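Long-range contacts in proteinase K (PDB 2B6N), which probably cleaves peptide bonds inside proteins as a calcium-binding serine endopeptidase of the subtilase family: residues Q3-W8 against L20-H25; I10-Q15 against N271-S276. One frame throughout, in Å; residues are numbered along the deposited sequence. Where two conformers were deposited one is given.

From the N terminus the chain runs through strand 2-4 into helix 8-13, then turns back as strand 23-25. Interaction 1 (3-8 with 20-25) closes this short loop by pairing the two strands as a small antiparallel sheet, with helix 8-13 in the connection. Interaction 2 (10-15 with 271-276) starts inside that loop, so the two contacts cross rather than nest, and it closes nearly the whole chain by bringing the first helix against the C-terminal segment. One calcium ion joins them: 10-15 and 20-25 supply its protein ligands, and His25 N bonds to Asp14 OD2. Together they tie the N-terminal strand pair, through the calcium site, to the C-terminal residues beside helix 223-240.

Interaction 1 of 2, residues Q3-W8 against L20-H25; sequences QPSPTW and LDNNYH. With CA (calcium ion), chain C.
Gln3 and Tyr24 form an antiparallel hydrogen-bonded pair, with Gln3 N to Tyr24 O and Tyr24 N to Gln3 O both at 2.8 Å. From this ladder the Gln3 side chain runs out extended. Its CB lies 3.6 Å from Tyr24 O, and CG stands anti to the backbone N (chi1 166°). At the tip, OE1 approaches the edge of the Tyr24 ring near its plane, 3.7 Å from CD2, with amide and ring planes 60° apart; OE1 also accepts a bond from Lys89 NZ, while NE2 gives one to Thr84 O.

Where the pairing ends, Asn22 holds Ser5 twice: Ser5 N donates to Asn22 O at 3.0 Å, from above the carbonyl plane, and Ser5 OG donates to Asn22 OD1 at 3.0 Å. The Pro6 ring lies against the opposing backbone, its CD 3.4 Å from Asn22 C. Nearby, the Asp21 OD1 and Asn23 O atoms bind calcium. The pair of strands 2-4 and 23-25 and its flanking loops pack on helix 8-13 through Gln3, Pro6 and Leu20, while Trp8 reaches strand 206-209 and bonds to Ser204 O.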
# COMPACT_ATOMS: atom_id res chain seq x y z
N GLN A 3 5.69 -14.85 13.22
CA GLN A 3 4.37 -15.34 12.90
C GLN A 3 4.50 -16.58 12.03
O GLN A 3 5.02 -16.51 10.92
CB GLN A 3 3.52 -14.26 12.19
CG GLN A 3 2.27 -14.83 11.54
CD GLN A 3 1.43 -13.78 10.83
OE1 GLN A 3 1.92 -12.70 10.49
NE2 GLN A 3 0.16 -14.11 10.59
N PRO A 4 4.05 -17.74 12.54
CA PRO A 4 4.14 -18.96 11.73
C PRO A 4 2.96 -19.03 10.75
O PRO A 4 1.89 -18.45 11.00
CB PRO A 4 4.02 -20.06 12.77
CG PRO A 4 3.00 -19.47 13.77
CD PRO A 4 3.45 -18.01 13.87
N SER A 5 3.15 -19.75 9.65
CA SER A 5 2.11 -19.92 8.62
C SER A 5 1.45 -18.61 8.16
O SER A 5 0.21 -18.55 8.04
CB SER A 5 1.05 -20.95 9.07
OG SER A 5 1.64 -22.25 9.20
N PRO A 6 2.26 -17.59 7.82
CA PRO A 6 1.69 -16.36 7.28
C PRO A 6 1.23 -16.57 5.85
O PRO A 6 1.65 -17.53 5.19
CB PRO A 6 2.87 -15.39 7.35
CG PRO A 6 4.06 -16.25 7.08
CD PRO A 6 3.74 -17.54 7.83
N THR A 7 0.36 -15.69 5.36
CA THR A 7 0.03 -15.66 3.95
C THR A 7 1.32 -15.34 3.17
O THR A 7 2.26 -14.79 3.76
CB THR A 7 -1.12 -14.67 3.68
OG1 THR A 7 -1.62 -14.85 2.36
CG2 THR A 7 -0.68 -13.19 3.93
N TRP A 8 1.37 -15.69 1.88
CA TRP A 8 2.64 -15.70 1.13
C TRP A 8 3.30 -14.34 0.98
O TRP A 8 4.52 -14.25 1.04
CB TRP A 8 2.51 -16.40 -0.24
CG TRP A 8 2.15 -15.53 -1.42
CD1 TRP A 8 0.88 -15.34 -1.94
CD2 TRP A 8 3.03 -14.71 -2.21
NE1 TRP A 8 0.94 -14.50 -3.03
CE2 TRP A 8 2.23 -14.07 -3.20
CE3 TRP A 8 4.41 -14.45 -2.18
CZ2 TRP A 8 2.78 -13.20 -4.16
CZ3 TRP A 8 4.95 -13.56 -3.12
CH2 TRP A 8 4.12 -12.96 -4.11
N LEU A 20 9.88 -19.80 0.20
CA LEU A 20 9.20 -19.22 1.37
C LEU A 20 9.45 -20.13 2.58
O LEU A 20 9.39 -21.35 2.45
CB LEU A 20 7.68 -19.10 1.09
CG LEU A 20 7.34 -18.13 -0.03
CD1 LEU A 20 5.84 -18.15 -0.36
CD2 LEU A 20 7.82 -16.71 0.32
N ASP A 21 9.76 -19.54 3.73
CA ASP A 21 10.01 -20.32 4.96
C ASP A 21 8.82 -20.42 5.94
O ASP A 21 8.97 -20.91 7.05
CB ASP A 21 11.28 -19.80 5.67
CG ASP A 21 11.09 -18.45 6.35
OD1 ASP A 21 10.03 -17.78 6.20
OD2 ASP A 21 12.02 -18.03 7.07
N ASN A 22 7.63 -19.98 5.52
CA ASN A 22 6.43 -20.13 6.36
C ASN A 22 6.54 -19.38 7.69
O ASN A 22 6.03 -19.83 8.74
CB ASN A 22 6.13 -21.62 6.63
CG ASN A 22 4.67 -21.89 6.98
OD1 ASN A 22 4.35 -22.55 7.99
ND2 ASN A 22 3.79 -21.40 6.14
N ASN A 23 7.23 -18.24 7.64
CA ASN A 23 7.48 -17.41 8.80
C ASN A 23 7.51 -15.94 8.44
O ASN A 23 8.16 -15.55 7.44
CB ASN A 23 8.81 -17.75 9.47
CG ASN A 23 8.93 -17.14 10.86
OD1 ASN A 23 9.73 -16.23 11.09
ND2 ASN A 23 8.13 -17.63 11.78
N TYR A 24 6.83 -15.12 9.24
CA TYR A 24 6.92 -13.66 9.09
C TYR A 24 7.48 -13.05 10.39
O TYR A 24 6.79 -12.96 11.40
CB TYR A 24 5.59 -13.01 8.67
CG TYR A 24 5.69 -11.49 8.60
CD1 TYR A 24 6.67 -10.88 7.80
CD2 TYR A 24 4.84 -10.67 9.33
CE1 TYR A 24 6.80 -9.51 7.73
CE2 TYR A 24 4.96 -9.26 9.26
CZ TYR A 24 5.97 -8.70 8.48
OH TYR A 24 6.11 -7.33 8.40
N HIS A 25 8.76 -12.67 10.33
CA HIS A 25 9.43 -12.09 11.49
C HIS A 25 9.20 -10.59 11.52
O HIS A 25 9.23 -9.94 10.47
CB HIS A 25 10.94 -12.36 11.41
CG HIS A 25 11.71 -11.77 12.55
ND1 HIS A 25 11.89 -12.42 13.75
CD2 HIS A 25 12.33 -10.57 12.68
CE1 HIS A 25 12.58 -11.65 14.57
NE2 HIS A 25 12.85 -10.52 13.95
CA CA C . 9.46 -15.50 5.47
O HOH W 1 11.75 -15.55 6.63

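Interaction 2 of 2, residues I10-Q15 against N271-S276. With CA (calcium ion), chain C.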
# COMPACT_ATOMS: atom_id res chain seq x y z
N ILE A 10 3.41 -11.46 2.87
CA ILE A 10 4.20 -11.06 4.03
C ILE A 10 5.32 -12.09 4.33
O ILE A 10 6.39 -11.70 4.78
CB ILE A 10 3.32 -10.74 5.29
CG1 ILE A 10 2.60 -11.99 5.82
CG2 ILE A 10 2.32 -9.60 4.97
CD1 ILE A 10 1.74 -11.70 7.05
N ASP A 11 5.07 -13.37 4.07
CA ASP A 11 6.14 -14.41 4.16
C ASP A 11 7.37 -14.03 3.30
O ASP A 11 8.54 -14.23 3.70
CB ASP A 11 5.58 -15.78 3.73
CG ASP A 11 6.46 -16.98 4.18
OD1 ASP A 11 7.55 -16.78 4.76
OD2 ASP A 11 6.02 -18.12 3.93
N ARG A 12 7.10 -13.49 2.11
CA ARG A 12 8.17 -13.16 1.16
C ARG A 12 9.06 -11.99 1.57
O ARG A 12 10.27 -12.01 1.29
CB ARG A 12 7.59 -12.87 -0.24
CG ARG A 12 8.66 -12.54 -1.34
CD ARG A 12 9.37 -13.85 -1.77
NE ARG A 12 10.59 -13.67 -2.59
CZ ARG A 12 11.80 -13.40 -2.11
NH1 ARG A 12 11.99 -13.17 -0.81
NH2 ARG A 12 12.83 -13.32 -2.94
N ILE A 13 8.47 -10.99 2.21
CA ILE A 13 9.15 -9.70 2.39
C ILE A 13 10.25 -9.73 3.47
O ILE A 13 11.18 -8.92 3.42
CB ILE A 13 8.12 -8.55 2.60
CG1 ILE A 13 7.18 -8.44 1.39
CG2 ILE A 13 8.82 -7.22 2.81
CD1 ILE A 13 7.89 -8.23 0.07
N ASP A 14 10.17 -10.67 4.42
CA ASP A 14 11.18 -10.76 5.51
C ASP A 14 12.39 -11.68 5.22
O ASP A 14 13.15 -12.03 6.13
CB ASP A 14 10.52 -11.12 6.86
CG ASP A 14 10.19 -12.59 6.97
OD1 ASP A 14 9.99 -13.25 5.92
OD2 ASP A 14 10.19 -13.11 8.10
N GLN A 15 12.58 -12.05 3.95
CA GLN A 15 13.68 -12.92 3.53
C GLN A 15 14.21 -12.51 2.15
O GLN A 15 13.47 -11.94 1.33
CB GLN A 15 13.22 -14.39 3.54
CG GLN A 15 11.97 -14.66 2.68
CD GLN A 15 11.52 -16.09 2.78
OE1 GLN A 15 10.68 -16.44 3.62
NE2 GLN A 15 12.07 -16.95 1.91
N ASN A 271 15.31 -3.14 -10.15
CA ASN A 271 15.18 -4.54 -9.72
C ASN A 271 15.37 -4.64 -8.20
O ASN A 271 16.42 -5.06 -7.68
CB ASN A 271 16.05 -5.51 -10.53
CG ASN A 271 15.44 -6.91 -10.58
OD1 ASN A 271 15.15 -7.49 -9.53
ND2 ASN A 271 15.25 -7.44 -11.78
N LYS A 272 14.34 -4.19 -7.50
CA LYS A 272 14.35 -4.11 -6.05
C LYS A 272 13.07 -4.75 -5.55
O LYS A 272 11.97 -4.36 -5.96
CB LYS A 272 14.41 -2.65 -5.58
CG LYS A 272 15.72 -1.92 -5.96
CD LYS A 272 15.82 -0.57 -5.26
CE LYS A 272 17.08 0.22 -5.66
NZ LYS A 272 16.86 0.99 -6.93
N LEU A 273 13.23 -5.74 -4.69
CA LEU A 273 12.08 -6.42 -4.10
C LEU A 273 11.97 -6.01 -2.63
O LEU A 273 12.94 -6.07 -1.89
CB LEU A 273 12.17 -7.93 -4.27
CG LEU A 273 11.06 -8.77 -3.65
CD1 LEU A 273 9.67 -8.56 -4.33
CD2 LEU A 273 11.45 -10.26 -3.65
N LEU A 274 10.77 -5.60 -2.22
CA LEU A 274 10.49 -5.16 -0.86
C LEU A 274 11.08 -6.09 0.20
O LEU A 274 10.89 -7.32 0.13
CB LEU A 274 8.98 -5.03 -0.65
CG LEU A 274 8.53 -4.51 0.72
CD1 LEU A 274 9.02 -3.08 0.97
CD2 LEU A 274 7.01 -4.59 0.81
N PHE A 275 11.77 -5.50 1.17
CA PHE A 275 12.37 -6.25 2.30
C PHE A 275 12.05 -5.49 3.59
O PHE A 275 12.28 -4.27 3.67
CB PHE A 275 13.88 -6.44 2.10
CG PHE A 275 14.54 -7.26 3.17
CD1 PHE A 275 14.42 -8.66 3.17
CD2 PHE A 275 15.28 -6.64 4.20
CE1 PHE A 275 15.03 -9.44 4.17
CE2 PHE A 275 15.89 -7.41 5.20
CZ PHE A 275 15.77 -8.81 5.18
N SER A 276 11.48 -6.18 4.58
CA SER A 276 10.90 -5.49 5.74
C SER A 276 11.84 -5.28 6.93
O SER A 276 11.47 -4.56 7.88
CB SER A 276 9.67 -6.26 6.21
OG SER A 276 10.06 -7.55 6.65
CA CA C . 9.46 -15.50 5.47
O HOH W 2 12.82 -9.40 -0.14
O HOH W 1 11.75 -15.55 6.63
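Ile13 and Phe275 bring segments 10-15 and 271-276 to a CA-CA distance of 4.7 Å. The Ile13 carbonyl oxygen is the meeting point. Ser276 N donates to Ile13 O at 3.0 Å with an N-H...O angle of 149°, coming from above the carbonyl plane, and Phe275 CA makes a CA-H...O contact to the same Ile13 O at 3.1 Å. A water supplements this direct bond, donating to Gln15 O at 3.0 Å and to Leu274 O at 2.9 Å, so the backbones are bridged twice.

The Ile13 side chain supplies the apolar contact, with CG2 3.4 Å from Leu274 CG in one of its two modelled conformers, so this detail is less certain; the two side chains cross at a slant. Phe275 CG stands anti to the backbone N (chi1 -177°); further out on the ring, CE1 lies 3.6 Å from Gln15 N, while Gln15 CA and the bridging water lie at the ring edge. Leu273 CD2 sits over one face of the Arg12 guanidinium, offset toward its rim and 3.4 Å from Arg12 NH2; the guanidinium is also held by a salt bridge from NE to Asp185 and a bond from NH2 to Arg16 O. Ser276 OG packs against CA and CB of Asp14.

Asp11 O and OD1, Asp14 OD1 and Gln15 OE1 bind the calcium ion, whose sevenfold shell is completed by Asp21, Asn23 and a water. The buried contact thus places the calcium-binding segment 10-15 against the C-terminal segment. Leu274 reaches on to Val230 and Val233 of helix 223-240, which carries the predicted catalytic Ser224, and to strand 199-202 at the edge of the parallel sheet; Ser276 touches Tyr24 of strand 23-25.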